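Local coordinates for carbohydrate kinase, FGGY (Rhodospirillum rubrum, PDB 3IFR), which probably phosphorylates D-xylulose with ATP, acting as a xylulose kinase of the FGGY carbohydrate kinase family, at residues S41-H44 with P45-E49; E50-A53 with Q54-D57; G111-V114 with A115-R118; R148-P151 with A152-G155. All blocks are in the same frame, centred on the assembly; numbering follows the deposited sequence.

Contact 1: S41-H44 with P45-E49; sequences SSPH and PGWAE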
ATOM      1  N   SER A  41       7.631 -17.381  -2.183  1.00 25.35           N
ATOM      2  CA  SER A  41       8.155 -18.538  -1.471  1.00 27.17           C
ATOM      3  C   SER A  41       8.294 -18.254   0.015  1.00 28.87           C
ATOM      4  O   SER A  41       8.460 -17.102   0.428  1.00 26.54           O
ATOM      5  CB  SER A  41       9.535 -18.948  -2.003  1.00 25.11           C
ATOM      6  OG  SER A  41       9.493 -19.115  -3.405  1.00 29.03           O
ATOM      7  N   SER A  42       8.253 -19.314   0.814  1.00 29.83           N
ATOM      8  CA  SER A  42       8.685 -19.209   2.199  1.00 30.82           C
ATOM      9  C   SER A  42       9.373 -20.493   2.607  1.00 31.46           C
ATOM     10  O   SER A  42       8.728 -21.494   2.936  1.00 31.09           O
ATOM     11  CB  SER A  42       7.552 -18.834   3.153  1.00 25.54           C
ATOM     12  OG  SER A  42       6.630 -19.867   3.209  1.00 31.35           O
ATOM     13  N   PRO A  43      10.703 -20.461   2.546  1.00 30.81           N
ATOM     14  CA  PRO A  43      11.602 -21.567   2.856  1.00 27.37           C
ATOM     15  C   PRO A  43      11.538 -21.914   4.339  1.00 29.34           C
ATOM     16  O   PRO A  43      11.718 -23.071   4.691  1.00 28.34           O
ATOM     17  CB  PRO A  43      12.974 -21.007   2.470  1.00 29.27           C
ATOM     18  CG  PRO A  43      12.651 -19.869   1.447  1.00 27.27           C
ATOM     19  CD  PRO A  43      11.427 -19.266   2.069  1.00 27.49           C
ATOM     20  N   HIS A  44      11.224 -20.950   5.197  1.00 30.37           N
ATOM     21  CA  HIS A  44      10.960 -21.278   6.602  1.00 29.24           C
ATOM     22  C   HIS A  44       9.830 -20.436   7.097  1.00 29.39           C
ATOM     23  O   HIS A  44       9.515 -19.433   6.468  1.00 31.35           O
ATOM     24  CB  HIS A  44      12.182 -21.032   7.468  1.00 27.02           C
ATOM     25  CG  HIS A  44      13.391 -21.752   6.996  1.00 27.38           C
ATOM     26  ND1 HIS A  44      14.455 -21.106   6.403  1.00 28.69           N
ATOM     27  CD2 HIS A  44      13.700 -23.075   6.990  1.00 28.24           C
ATOM     28  CE1 HIS A  44      15.383 -21.999   6.074  1.00 27.40           C
ATOM     29  NE2 HIS A  44      14.949 -23.196   6.428  1.00 27.08           N
ATOM     30  N   PRO A  45       9.202 -20.847   8.218  1.00 31.05           N
ATOM     31  CA  PRO A  45       7.995 -20.171   8.673  1.00 28.21           C
ATOM     32  C   PRO A  45       8.256 -18.657   8.728  1.00 29.46           C
ATOM     33  O   PRO A  45       9.329 -18.236   9.171  1.00 27.18           O
ATOM     34  CB  PRO A  45       7.797 -20.734  10.089  1.00 31.99           C
ATOM     35  CG  PRO A  45       8.520 -22.011  10.134  1.00 28.16           C
ATOM     36  CD  PRO A  45       9.535 -22.026   9.044  1.00 30.05           C
ATOM     37  N   GLY A  46       7.307 -17.856   8.242  1.00 29.02           N
ATOM     38  CA  GLY A  46       7.375 -16.411   8.381  1.00 25.53           C
ATOM     39  C   GLY A  46       8.322 -15.764   7.382  1.00 30.04           C
ATOM     40  O   GLY A  46       8.421 -14.525   7.334  1.00 27.38           O
ATOM     41  N   TRP A  47       9.041 -16.590   6.610  1.00 27.14           N
ATOM     42  CA  TRP A  47       9.839 -16.098   5.484  1.00 25.40           C
ATOM     43  C   TRP A  47       8.973 -15.711   4.271  1.00 25.39           C
ATOM     44  O   TRP A  47       8.004 -16.399   3.965  1.00 26.30           O
ATOM     45  CB  TRP A  47      10.838 -17.167   5.066  1.00 24.94           C
ATOM     46  CG  TRP A  47      11.987 -17.223   5.975  1.00 24.03           C
ATOM     47  CD1 TRP A  47      11.974 -17.034   7.336  1.00 24.46           C
ATOM     48  CD2 TRP A  47      13.331 -17.501   5.620  1.00 25.19           C
ATOM     49  NE1 TRP A  47      13.237 -17.142   7.839  1.00 23.06           N
ATOM     50  CE2 TRP A  47      14.094 -17.449   6.813  1.00 24.54           C
ATOM     51  CE3 TRP A  47      13.980 -17.757   4.414  1.00 22.97           C
ATOM     52  CZ2 TRP A  47      15.455 -17.664   6.823  1.00 20.29           C
ATOM     53  CZ3 TRP A  47      15.336 -17.979   4.440  1.00 23.66           C
ATOM     54  CH2 TRP A  47      16.056 -17.916   5.635  1.00 22.61           C
ATOM     55  N   ALA A  48       9.295 -14.604   3.601  1.00 22.88           N
ATOM     56  CA  ALA A  48       8.592 -14.228   2.352  1.00 23.68           C
ATOM     57  C   ALA A  48       9.611 -13.797   1.322  1.00 23.50           C
ATOM     58  O   ALA A  48      10.243 -12.729   1.464  1.00 23.52           O
ATOM     59  CB  ALA A  48       7.596 -13.114   2.588  1.00 20.46           C
ATOM     60  N   GLU A  49       9.799 -14.614   0.298  1.00 21.35           N
ATOM     61  CA  GLU A  49      10.866 -14.343  -0.660  1.00 22.78           C
ATOM     62  C   GLU A  49      10.362 -14.395  -2.077  1.00 23.91           C
ATOM     63  O   GLU A  49       9.415 -15.138  -2.359  1.00 22.86           O
ATOM     64  CB  GLU A  49      12.014 -15.347  -0.482  1.00 23.32           C
ATOM     65  CG  GLU A  49      12.651 -15.276   0.901  1.00 24.19           C
ATOM     66  CD  GLU A  49      14.013 -15.932   1.009  1.00 24.61           C
ATOM     67  OE1 GLU A  49      14.299 -16.924   0.303  1.00 24.58           O
ATOM     68  OE2 GLU A  49      14.800 -15.454   1.846  1.00 24.87           O
TER
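His44 and Trp47 each hold CG anti to the carbonyl carbon and beside the backbone N (chi1 -55° and -78°), which sends both side chains out on the same side of the turn. They are the first and last residues of a type II beta turn that reverses the loop between strands 29-37 and 49-50 in the N-terminal FGGY domain. Trp47 N closes the turn on His44 O at 2.9 Å, and Gly46 takes its third position, whose positive phi suits a residue without a side chain. The imidazole stands almost upright on the indole in a T-shaped pair, its centroid 4.6 Å from that of the Trp47 six-membered ring and the planes at 87°. ND1 of His44 forms the approaching edge, 3.6 Å from Trp47 CZ2. Behind it, His44 CB sits directly above the centroid of the Trp47 five-membered ring at 3.9 Å, a CH-pi contact, so one histidine covers both halves of the indole. Arg109 adds a cation-pi contact to Trp47. Pro43 crosses the indole side chain at about a right angle, with Pro43 CD 3.7 Å from Trp47 CB. The Pro43 ring also brushes the carboxylate of Glu49, whose OE2 forms salt bridges with Arg109 and Arg100. Further from the turn the two arms run antiparallel, and Ser41 and Glu49 make a single hydrogen-bonded pair. Ser41 N gives to Glu49 O at 2.9 Å. Ser41 O takes Glu49 N at 2.8 Å and also meets the CA-H of Ala48, with Ala48 CA 3.5 Å away.

Contact 2: E50-A53 with Q54-D57; sequences EDPA and QWWD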
ATOM      1  N   GLU A  50      10.991 -13.616  -2.969  1.00 21.11           N
ATOM      2  CA  GLU A  50      10.754 -13.794  -4.401  1.00 19.09           C
ATOM      3  C   GLU A  50      12.032 -13.819  -5.241  1.00 21.56           C
ATOM      4  O   GLU A  50      13.118 -13.469  -4.798  1.00 19.25           O
ATOM      5  CB  GLU A  50       9.699 -12.837  -4.957  1.00 19.36           C
ATOM      6  CG  GLU A  50       8.480 -12.679  -4.031  1.00 22.69           C
ATOM      7  CD  GLU A  50       7.211 -12.130  -4.709  1.00 23.24           C
ATOM      8  OE1 GLU A  50       7.321 -11.316  -5.653  1.00 23.83           O
ATOM      9  OE2 GLU A  50       6.097 -12.512  -4.275  1.00 24.12           O
ATOM     10  N   ASP A  51      11.880 -14.292  -6.460  1.00 20.10           N
ATOM     11  CA  ASP A  51      12.987 -14.458  -7.352  1.00 17.81           C
ATOM     12  C   ASP A  51      12.977 -13.289  -8.300  1.00 18.12           C
ATOM     13  O   ASP A  51      12.080 -13.195  -9.149  1.00 17.58           O
ATOM     14  CB  ASP A  51      12.732 -15.739  -8.137  1.00 18.93           C
ATOM     15  CG  ASP A  51      13.861 -16.074  -9.088  1.00 21.15           C
ATOM     16  OD1 ASP A  51      14.815 -15.259  -9.162  1.00 19.04           O
ATOM     17  OD2 ASP A  51      13.782 -17.146  -9.765  1.00 22.90           O
ATOM     18  N   PRO A  52      13.946 -12.375  -8.175  1.00 17.53           N
ATOM     19  CA  PRO A  52      13.880 -11.192  -9.066  1.00 16.64           C
ATOM     20  C   PRO A  52      13.947 -11.551 -10.562  1.00 17.94           C
ATOM     21  O   PRO A  52      13.505 -10.790 -11.439  1.00 20.26           O
ATOM     22  CB  PRO A  52      15.097 -10.361  -8.662  1.00 15.71           C
ATOM     23  CG  PRO A  52      15.451 -10.814  -7.291  1.00 17.15           C
ATOM     24  CD  PRO A  52      14.999 -12.257  -7.158  1.00 18.90           C
ATOM     25  N   ALA A  53      14.453 -12.725 -10.858  1.00 16.05           N
ATOM     26  CA  ALA A  53      14.517 -13.152 -12.244  1.00 21.15           C
ATOM     27  C   ALA A  53      13.128 -13.491 -12.769  1.00 18.32           C
ATOM     28  O   ALA A  53      12.868 -13.359 -13.957  1.00 19.59           O
ATOM     29  CB  ALA A  53      15.471 -14.347 -12.414  1.00 18.19           C
ATOM     30  N   GLN A  54      12.238 -13.943 -11.899  1.00 18.21           N
ATOM     31  CA  GLN A  54      10.849 -14.112 -12.317  1.00 19.65           C
ATOM     32  C   GLN A  54      10.120 -12.746 -12.561  1.00 19.35           C
ATOM     33  O   GLN A  54       9.333 -12.611 -13.530  1.00 18.08           O
ATOM     34  CB  GLN A  54      10.109 -14.987 -11.325  1.00 20.80           C
ATOM     35  CG  GLN A  54       8.818 -15.601 -11.865  1.00 21.49           C
ATOM     36  CD  GLN A  54       7.974 -16.130 -10.742  1.00 26.40           C
ATOM     37  OE1 GLN A  54       8.022 -15.600  -9.633  1.00 29.23           O
ATOM     38  NE2 GLN A  54       7.232 -17.200 -10.993  1.00 27.86           N
ATOM     39  N   TRP A  55      10.382 -11.744 -11.714  1.00 16.19           N
ATOM     40  CA  TRP A  55       9.832 -10.418 -11.998  1.00 19.39           C
ATOM     41  C   TRP A  55      10.219 -10.045 -13.445  1.00 18.39           C
ATOM     42  O   TRP A  55       9.375  -9.650 -14.249  1.00 20.16           O
ATOM     43  CB  TRP A  55      10.306  -9.320 -11.036  1.00 14.94           C
ATOM     44  CG  TRP A  55      10.065  -9.539  -9.566  1.00 16.75           C
ATOM     45  CD1 TRP A  55       9.060 -10.263  -8.977  1.00 16.86           C
ATOM     46  CD2 TRP A  55      10.846  -8.987  -8.487  1.00 15.66           C
ATOM     47  NE1 TRP A  55       9.204 -10.235  -7.602  1.00 18.04           N
ATOM     48  CE2 TRP A  55      10.278  -9.439  -7.287  1.00 16.92           C
ATOM     49  CE3 TRP A  55      11.978  -8.158  -8.439  1.00 14.57           C
ATOM     50  CZ2 TRP A  55      10.797  -9.083  -6.046  1.00 18.76           C
ATOM     51  CZ3 TRP A  55      12.488  -7.812  -7.222  1.00 15.43           C
ATOM     52  CH2 TRP A  55      11.899  -8.265  -6.034  1.00 18.94           C
ATOM     53  N   TRP A  56      11.489 -10.203 -13.773  1.00 18.23           N
ATOM     54  CA  TRP A  56      12.021  -9.717 -15.049  1.00 20.06           C
ATOM     55  C   TRP A  56      11.459 -10.508 -16.196  1.00 19.85           C
ATOM     56  O   TRP A  56      11.102  -9.966 -17.234  1.00 21.46           O
ATOM     57  CB  TRP A  56      13.550  -9.801 -15.063  1.00 19.75           C
ATOM     58  CG  TRP A  56      14.129  -9.399 -16.365  1.00 22.65           C
ATOM     59  CD1 TRP A  56      14.893 -10.173 -17.179  1.00 20.85           C
ATOM     60  CD2 TRP A  56      13.942  -8.151 -17.061  1.00 22.91           C
ATOM     61  NE1 TRP A  56      15.237  -9.477 -18.311  1.00 23.06           N
ATOM     62  CE2 TRP A  56      14.665  -8.236 -18.273  1.00 21.77           C
ATOM     63  CE3 TRP A  56      13.248  -6.965 -16.775  1.00 22.95           C
ATOM     64  CZ2 TRP A  56      14.738  -7.180 -19.196  1.00 21.29           C
ATOM     65  CZ3 TRP A  56      13.322  -5.906 -17.704  1.00 22.87           C
ATOM     66  CH2 TRP A  56      14.074  -6.029 -18.900  1.00 20.76           C
ATOM     67  N   ASP A  57      11.380 -11.818 -16.004  1.00 20.70           N
ATOM     68  CA  ASP A  57      10.737 -12.665 -16.988  1.00 18.73           C
ATOM     69  C   ASP A  57       9.269 -12.375 -17.140  1.00 18.89           C
ATOM     70  O   ASP A  57       8.775 -12.287 -18.256  1.00 20.88           O
ATOM     71  CB  ASP A  57      10.935 -14.128 -16.665  1.00 22.69           C
ATOM     72  CG  ASP A  57      11.467 -14.853 -17.838  1.00 28.58           C
ATOM     73  OD1 ASP A  57      10.692 -15.643 -18.425  1.00 29.47           O
ATOM     74  OD2 ASP A  57      12.646 -14.545 -18.196  1.00 27.26           O
TER
HETATM   75  O   HOH W   1       8.996 -15.255  -7.301  1.00 25.43           O
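Gln54 N reaches back to Asp51 O at 2.9 Å. The Gln54 side chain is extended, with CG anti to the backbone N (chi1 -161°), and its OE1 accepts from Thr39 N and from a water. That water lies 3.2 Å from Asp51 N, whose hydrogen it accepts, and so ties the amide to the residue before the helix. Trp55 follows, its backbone N only weakly bonded to Asp51 O. Its indole NE1 points almost straight (169°) at Glu50 OE1, 2.9 Å away; OE1 lies close to the indole plane and uses its anti lone pair, with the carboxylate turned 51° from the ring. Over one face of the same indole lies Pro52, with CA 4.0 Å from the centroid of the Trp55 six-membered ring in a CH-pi contact. Ser163 and Ile167 of helix 163-172 also touch this tryptophan. A leucine in its place would probably leave OE1 of the buried Glu50 without its N-H partner and Pro52 without a flat surface to rest on. Trp56 bonds through its N to Pro52 O at 3.1 Å, while its ring packs on Leu170 of helix 163-172 and Leu230 of helix 225-231. Asp57 N completes the turn on Ala53 O at 3.0 Å. Asp51 OD1 accepts from Ala53 N at 3.1 Å, making this a classic aspartate N-cap with proline in the first turn, here opening helix 52-70 straight after strand 49-50.

Contact 3: G111-V114 with A115-R118; sequences GDEV and AELR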
ATOM      1  N   GLY A 111      13.009 -10.078  13.765  1.00 24.23           N
ATOM      2  CA  GLY A 111      12.635  -9.559  15.071  1.00 25.19           C
ATOM      3  C   GLY A 111      13.805  -9.214  15.972  1.00 23.97           C
ATOM      4  O   GLY A 111      13.833  -8.161  16.559  1.00 23.41           O
ATOM      5  N   ASP A 112      14.769 -10.112  16.111  1.00 25.15           N
ATOM      6  CA  ASP A 112      15.938  -9.783  16.912  1.00 27.14           C
ATOM      7  C   ASP A 112      16.620  -8.488  16.429  1.00 26.47           C
ATOM      8  O   ASP A 112      17.004  -7.649  17.237  1.00 25.58           O
ATOM      9  CB  ASP A 112      16.974 -10.915  16.877  1.00 28.53           C
ATOM     10  CG  ASP A 112      16.408 -12.260  17.343  1.00 33.45           C
ATOM     11  OD1 ASP A 112      15.395 -12.276  18.069  1.00 31.89           O
ATOM     12  OD2 ASP A 112      17.002 -13.306  16.976  1.00 38.13           O
ATOM     13  N   GLU A 113      16.816  -8.315  15.131  1.00 22.09           N
ATOM     14  CA  GLU A 113      17.583  -7.134  14.786  1.00 28.24           C
ATOM     15  C   GLU A 113      16.784  -5.862  15.098  1.00 29.17           C
ATOM     16  O   GLU A 113      17.352  -4.816  15.462  1.00 27.90           O
ATOM     17  CB  GLU A 113      18.139  -7.160  13.363  1.00 27.89           C
ATOM     18  CG  GLU A 113      17.568  -8.234  12.493  1.00 29.21           C
ATOM     19  CD  GLU A 113      17.847  -9.616  13.018  1.00 30.08           C
ATOM     20  OE1 GLU A 113      19.052  -9.970  13.203  1.00 28.59           O
ATOM     21  OE2 GLU A 113      16.846 -10.336  13.241  1.00 27.13           O
ATOM     22  N   VAL A 114      15.465  -5.981  14.998  1.00 24.20           N
ATOM     23  CA  VAL A 114      14.595  -4.864  15.248  1.00 24.24           C
ATOM     24  C   VAL A 114      14.768  -4.477  16.703  1.00 25.39           C
ATOM     25  O   VAL A 114      14.990  -3.295  17.036  1.00 25.10           O
ATOM     26  CB  VAL A 114      13.114  -5.204  14.935  1.00 23.89           C
ATOM     27  CG1 VAL A 114      12.195  -4.302  15.751  1.00 23.03           C
ATOM     28  CG2 VAL A 114      12.846  -5.060  13.431  1.00 17.67           C
ATOM     29  N   ALA A 115      14.715  -5.481  17.571  1.00 22.69           N
ATOM     30  CA  ALA A 115      15.024  -5.239  18.983  1.00 26.15           C
ATOM     31  C   ALA A 115      16.385  -4.513  19.226  1.00 28.36           C
ATOM     32  O   ALA A 115      16.436  -3.563  20.011  1.00 30.53           O
ATOM     33  CB  ALA A 115      14.889  -6.526  19.804  1.00 22.04           C
ATOM     34  N   GLU A 116      17.464  -4.926  18.545  1.00 27.57           N
ATOM     35  CA  GLU A 116      18.747  -4.237  18.695  1.00 31.40           C
ATOM     36  C   GLU A 116      18.675  -2.810  18.210  1.00 29.73           C
ATOM     37  O   GLU A 116      19.137  -1.902  18.881  1.00 33.67           O
ATOM     38  CB  GLU A 116      19.880  -4.943  17.939  1.00 33.02           C
ATOM     39  CG  GLU A 116      19.830  -6.428  18.021  1.00 33.41           C
ATOM     40  CD  GLU A 116      20.983  -7.065  17.308  1.00 39.51           C
ATOM     41  OE1 GLU A 116      20.804  -7.476  16.132  1.00 39.32           O
ATOM     42  OE2 GLU A 116      22.085  -7.135  17.912  1.00 48.05           O
ATOM     43  N   LEU A 117      18.137  -2.623  17.013  1.00 29.53           N
ATOM     44  CA  LEU A 117      18.013  -1.293  16.435  1.00 31.93           C
ATOM     45  C   LEU A 117      17.294  -0.408  17.432  1.00 30.80           C
ATOM     46  O   LEU A 117      17.731   0.692  17.775  1.00 31.01           O
ATOM     47  CB  LEU A 117      17.218  -1.352  15.117  1.00 28.97           C
ATOM     48  CG  LEU A 117      18.074  -1.847  13.959  1.00 29.06           C
ATOM     49  CD1 LEU A 117      17.241  -2.100  12.715  1.00 23.93           C
ATOM     50  CD2 LEU A 117      19.226  -0.860  13.727  1.00 24.67           C
ATOM     51  N   ARG A 118      16.166  -0.913  17.887  1.00 30.14           N
ATOM     52  CA  ARG A 118      15.356  -0.181  18.852  1.00 35.58           C
ATOM     53  C   ARG A 118      16.152   0.134  20.134  1.00 33.56           C
ATOM     54  O   ARG A 118      16.004   1.201  20.699  1.00 35.19           O
ATOM     55  CB  ARG A 118      14.098  -0.979  19.143  1.00 31.12           C
ATOM     56  CG  ARG A 118      12.962  -0.161  19.412  1.00 35.62           C
ATOM     57  CD  ARG A 118      11.828  -0.566  18.545  1.00 39.49           C
ATOM     58  NE  ARG A 118      11.200  -1.780  19.019  1.00 41.72           N
ATOM     59  CZ  ARG A 118      10.159  -2.337  18.417  1.00 45.63           C
ATOM     60  NH1 ARG A 118       9.658  -1.764  17.328  1.00 36.32           N
ATOM     61  NH2 ARG A 118       9.624  -3.463  18.893  1.00 50.92           N
TER
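Gly111 O receives Ala115 N at 3.0 Å, the first of four successive i to i+4 bonds that join the two segments into one regular alpha helix. Asp112 O takes Glu116 N at 3.1 Å. The next two are shorter: Leu117 N lies 2.8 Å from Glu113 O, and Arg118 N the same 2.8 Å from Val114 O. Among the side chains, Glu116 holds CG anti to the carbonyl carbon (chi1 -40°) and runs back along the helix toward its start. This puts Glu116 CG 3.2 Å from Asp112 O and brings the carboxylate alongside Glu113, with Glu116 OE1 3.5 Å from Glu113 CA. The OE1 atoms of Glu113 and Glu116 come within 4.2 Å of each other, a spacing of like charges that is probably tolerated because Arg148 forms a salt bridge with each. A glutamine in place of Glu116 removes one of the two negative charges facing Arg148 and would probably weaken the arginine's tie to this helix. Arg118 and Val114 lie side by side on another flank. The arginine chain bends at chi2 and chi3, bringing one face of its guanidinium over the methyl group, so that Val114 CG1 sits above the centre of the plane, 3.9 Å from Arg118 CZ. Leu117 touches Thr140 and Arg144 of helix 139-149. The arrangement is that of a surface amphipathic helix: Val114 and Leu117 are buried, Asp112 and Ala115 are exposed, and an i, i+3 pair of glutamates shares one arginine.

Contact 4: R148-P151 with A152-G155; sequences RHEP and AVFG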
ATOM      1  N   ARG A 148      24.316 -10.862   9.959  1.00 20.11           N
ATOM      2  CA  ARG A 148      24.578 -11.828  10.995  1.00 22.62           C
ATOM      3  C   ARG A 148      24.324 -13.269  10.536  1.00 23.95           C
ATOM      4  O   ARG A 148      24.971 -14.180  11.024  1.00 23.91           O
ATOM      5  CB  ARG A 148      23.834 -11.496  12.315  1.00 22.89           C
ATOM      6  CG  ARG A 148      22.661 -12.379  12.624  1.00 26.61           C
ATOM      7  CD  ARG A 148      22.523 -12.739  14.106  1.00 26.94           C
ATOM      8  NE  ARG A 148      23.040 -11.731  15.034  1.00 31.51           N
ATOM      9  CZ  ARG A 148      22.415 -10.606  15.391  1.00 31.69           C
ATOM     10  NH1 ARG A 148      21.220 -10.299  14.893  1.00 31.02           N
ATOM     11  NH2 ARG A 148      23.004  -9.776  16.243  1.00 32.19           N
ATOM     12  N   HIS A 149      23.385 -13.480   9.619  1.00 20.82           N
ATOM     13  CA  HIS A 149      23.051 -14.836   9.206  1.00 23.43           C
ATOM     14  C   HIS A 149      23.749 -15.270   7.938  1.00 22.89           C
ATOM     15  O   HIS A 149      23.934 -16.456   7.719  1.00 23.53           O
ATOM     16  CB  HIS A 149      21.531 -15.027   9.038  1.00 22.69           C
ATOM     17  CG  HIS A 149      20.802 -15.104  10.341  1.00 24.24           C
ATOM     18  ND1 HIS A 149      20.629 -14.000  11.156  1.00 22.85           N
ATOM     19  CD2 HIS A 149      20.249 -16.142  10.988  1.00 21.62           C
ATOM     20  CE1 HIS A 149      19.991 -14.369  12.243  1.00 23.40           C
ATOM     21  NE2 HIS A 149      19.752 -15.660  12.172  1.00 24.79           N
ATOM     22  N   GLU A 150      24.085 -14.324   7.077  1.00 21.08           N
ATOM     23  CA  GLU A 150      24.687 -14.679   5.800  1.00 21.28           C
ATOM     24  C   GLU A 150      25.833 -13.707   5.512  1.00 21.46           C
ATOM     25  O   GLU A 150      25.760 -12.926   4.559  1.00 22.07           O
ATOM     26  CB  GLU A 150      23.629 -14.678   4.681  1.00 19.85           C
ATOM     27  CG  GLU A 150      22.542 -15.754   4.877  1.00 21.26           C
ATOM     28  CD  GLU A 150      21.419 -15.697   3.849  1.00 24.33           C
ATOM     29  OE1 GLU A 150      20.374 -16.366   4.041  1.00 24.14           O
ATOM     30  OE2 GLU A 150      21.568 -14.991   2.832  1.00 27.11           O
ATOM     31  N   PRO A 151      26.878 -13.734   6.364  1.00 19.19           N
ATOM     32  CA  PRO A 151      27.941 -12.722   6.246  1.00 19.99           C
ATOM     33  C   PRO A 151      28.527 -12.736   4.846  1.00 19.10           C
ATOM     34  O   PRO A 151      28.997 -11.728   4.377  1.00 18.65           O
ATOM     35  CB  PRO A 151      29.010 -13.155   7.253  1.00 19.22           C
ATOM     36  CG  PRO A 151      28.576 -14.481   7.799  1.00 23.28           C
ATOM     37  CD  PRO A 151      27.217 -14.839   7.274  1.00 22.91           C
ATOM     38  N   ALA A 152      28.530 -13.880   4.184  1.00 21.94           N
ATOM     39  CA  ALA A 152      29.135 -13.940   2.844  1.00 22.43           C
ATOM     40  C   ALA A 152      28.283 -13.176   1.829  1.00 22.34           C
ATOM     41  O   ALA A 152      28.811 -12.443   0.979  1.00 23.17           O
ATOM     42  CB  ALA A 152      29.365 -15.384   2.391  1.00 18.96           C
ATOM     43  N   VAL A 153      26.966 -13.335   1.914  1.00 20.89           N
ATOM     44  CA  VAL A 153      26.106 -12.474   1.116  1.00 20.00           C
ATOM     45  C   VAL A 153      26.415 -11.030   1.454  1.00 21.16           C
ATOM     46  O   VAL A 153      26.687 -10.214   0.566  1.00 21.11           O
ATOM     47  CB  VAL A 153      24.627 -12.773   1.345  1.00 19.06           C
ATOM     48  CG1 VAL A 153      23.755 -11.818   0.531  1.00 17.33           C
ATOM     49  CG2 VAL A 153      24.357 -14.226   0.898  1.00 21.02           C
ATOM     50  N   PHE A 154      26.430 -10.732   2.748  1.00 20.91           N
ATOM     51  CA  PHE A 154      26.594  -9.366   3.203  1.00 21.42           C
ATOM     52  C   PHE A 154      27.857  -8.697   2.678  1.00 22.47           C
ATOM     53  O   PHE A 154      27.834  -7.515   2.288  1.00 20.94           O
ATOM     54  CB  PHE A 154      26.561  -9.278   4.723  1.00 21.76           C
ATOM     55  CG  PHE A 154      26.422  -7.883   5.235  1.00 22.70           C
ATOM     56  CD1 PHE A 154      25.173  -7.255   5.260  1.00 24.23           C
ATOM     57  CD2 PHE A 154      27.523  -7.186   5.691  1.00 23.53           C
ATOM     58  CE1 PHE A 154      25.027  -5.964   5.737  1.00 20.39           C
ATOM     59  CE2 PHE A 154      27.392  -5.896   6.173  1.00 25.03           C
ATOM     60  CZ  PHE A 154      26.123  -5.267   6.182  1.00 21.96           C
ATOM     61  N   GLY A 155      28.956  -9.435   2.674  1.00 20.40           N
ATOM     62  CA  GLY A 155      30.228  -8.834   2.295  1.00 22.18           C
ATOM     63  C   GLY A 155      30.304  -8.584   0.792  1.00 19.72           C
ATOM     64  O   GLY A 155      31.067  -7.737   0.315  1.00 17.17           O
TER
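Two i to i+4 bonds, from Phe154 N to Glu150 O and from Gly155 N to Pro151 O, both 2.9 Å, define the short helix 151-155, which starts directly where helix 139-149 ends. Glu150 is the hinge between the two: with phi/psi of -138°/64° it is the first residue to leave the helical conformation of the earlier helix, and it occupies the N-cap position of the next. Pro151 then fills the first helical position, where its missing N-H costs no bond within the new helix. Phe154 follows with CB 3.5 Å from Pro151 O, while its ring packs on Ile146 and Glu147 of the preceding helix and on His204 and Ile205. Through this phenylalanine the short helix stays in contact with the one before it. The side-chain part of the contact is carried by Glu150 and Val153, which run next to each other from the same flank of the turn. In both, the group concerned is set anti to the carbonyl carbon, CG of Glu150 (chi1 -64°) and CG2 of Val153. The Val153 torsion sets CG2 3.9 Å from Glu150 CB, and the Glu150 torsion and extended chain carry OE2 to the same methyl group. The charge of this carboxylate is met by Arg100, which forms a salt bridge with OE2, while Leu99 touches Val153. Val153 CB stands 3.4 Å from Glu150 O, and Val153 CG2 lies 3.5 Å from Glu150 OE2.

All four contacts lie in the N-terminal FGGY domain. Contacts 1 and 2 are consecutive in the chain, the turn of contact 1 leading through strand 49-50 into the helix of contact 2, with centres 16 Å apart. Contacts 3 and 4 touch directly: Arg148 NH1 lies 2.8 Å from Glu113 OE1 and 3.1 Å from Glu116 OE1, tying helix 111-120 to the end of helix 139-149. Contacts 1 and 4 approach to about 5 Å between nearest atoms without touching, and Arg100 bridges them by pairing with both Glu49 and Glu150. Contacts 2 and 3 are the most separated, about 17 Å between nearest atoms.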